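Local coordinates for hydrolase, isochorismatase family (PDB 4L07) that catalyses the hydrolysis of the amide of maleamate to release ammonia, as a member of the isochorismatase family of amide hydrolases, at the interface of chains A and B. Numbering follows the deposited sequence. Chains: chain A/B, Hydrolase, isochorismatase family.

The interface of chains A and B. Residues chain A 76, 80, 117, 124; chain B 125-126, 129-130.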
# COMPACT_ATOMS: atom_id res chain seq x y z
N GLU A 76 -6.20 18.85 -5.19
CA GLU A 76 -5.12 17.90 -4.89
C GLU A 76 -3.73 18.50 -5.13
O GLU A 76 -2.76 18.08 -4.49
CB GLU A 76 -5.27 16.63 -5.72
CG GLU A 76 -6.41 15.73 -5.29
CD GLU A 76 -6.57 14.50 -6.17
OE1 GLU A 76 -6.73 13.39 -5.61
OE2 GLU A 76 -6.52 14.62 -7.41
N LEU A 80 0.09 17.46 -2.82
CA LEU A 80 1.03 16.41 -3.23
C LEU A 80 2.42 16.98 -3.56
O LEU A 80 2.58 17.70 -4.55
CB LEU A 80 0.48 15.62 -4.41
CG LEU A 80 -0.82 14.84 -4.22
CD1 LEU A 80 -1.43 14.48 -5.57
CD2 LEU A 80 -0.60 13.60 -3.36
N LYS A 117 -1.87 9.26 -9.14
CA LYS A 117 -1.41 10.60 -8.77
C LYS A 117 0.11 10.74 -8.74
O LYS A 117 0.62 11.86 -8.63
CB LYS A 117 -1.99 11.01 -7.40
CG LYS A 117 -3.47 10.76 -7.24
CD LYS A 117 -4.34 11.71 -8.04
CE LYS A 117 -5.78 11.20 -8.05
NZ LYS A 117 -6.69 12.13 -8.77
N GLY A 124 -0.94 3.86 -4.80
CA GLY A 124 -2.19 4.54 -4.49
C GLY A 124 -3.26 4.25 -5.53
O GLY A 124 -4.10 5.10 -5.80
N SER B 125 -5.76 3.72 -2.98
CA SER B 125 -6.14 5.10 -3.23
C SER B 125 -5.03 6.06 -2.84
O SER B 125 -4.06 5.70 -2.15
CB SER B 125 -7.41 5.44 -2.44
OG SER B 125 -7.07 5.94 -1.16
N THR B 126 -5.20 7.31 -3.27
CA THR B 126 -4.25 8.36 -2.94
C THR B 126 -4.45 9.01 -1.57
O THR B 126 -3.75 9.96 -1.24
CB THR B 126 -4.24 9.44 -4.05
OG1 THR B 126 -3.21 10.40 -3.76
CG2 THR B 126 -5.60 10.16 -4.15
N SER B 129 -1.50 9.73 0.96
CA SER B 129 -0.61 10.74 0.40
C SER B 129 -1.14 12.16 0.56
O SER B 129 -0.37 13.07 0.87
CB SER B 129 -0.31 10.43 -1.07
OG SER B 129 0.40 9.20 -1.17
N LEU B 130 -2.44 12.35 0.34
CA LEU B 130 -3.06 13.67 0.55
C LEU B 130 -2.94 14.13 1.99
O LEU B 130 -2.64 15.28 2.25
CB LEU B 130 -4.54 13.68 0.13
CG LEU B 130 -4.97 13.58 -1.33
CD1 LEU B 130 -4.12 14.40 -2.29
CD2 LEU B 130 -5.01 12.15 -1.79
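The carboxylate of A:Glu76 meets chain B at its OE1 end, where the methyl CG2 of B:Thr126 sits 3.7 Å from OE1, beyond the oxygen and tilted out of the carboxylate plane. At the edge between the two oxygens, the amino group NZ of A:Lys117 meets OE2 at 2.8 Å through the syn lone pair of OE2, a salt bridge within chain A, and bonds only weakly to OE1. The second flat group is the peptide carbonyl of B:Ser125. CA of A:Gly124 stands over its face, 3.2 Å from O of B:Ser125, and the missing side chain allows this close backbone approach; the positive phi of 65° is also easy for glycine.

B:Thr126 fits between these contacts because its branches differ. With OG1 anti to the backbone N (chi1 -174°), OG1 and CB both lie against the aliphatic part of A:Lys117, whose CG is 3.5 Å from CB of B:Thr126, while CG2 turns towards the acid. The two side chains meet at about a right angle. The lysine bends at chi2 (-72°) and then runs extended, so its methylenes pass over the threonine before its terminal amino group reaches A:Glu76. With an alanine in place of A:Lys117, the carboxylate would probably lose its charged mate and be freer to turn, and B:Thr126 would lose most of the methylene cover over CB and CG2.

Leucines suit the neighbouring apolar patch. CD2 of A:Leu80 packs 3.8 Å from CD1 of B:Leu130 and 3.9 Å from CB of B:Ser129, whose small side chain lets the leucine approach helix 127-133. CD1 of B:Leu130 also touches CG of A:Glu76 at 4.0 Å, joining the patch to the acid's aliphatic stem.

Repeated by two-fold symmetry, this patch contributes to what may be a genuine subunit interface. It probably steadies the segment following strand 112-116, close to where this family carries its catalytic lysine.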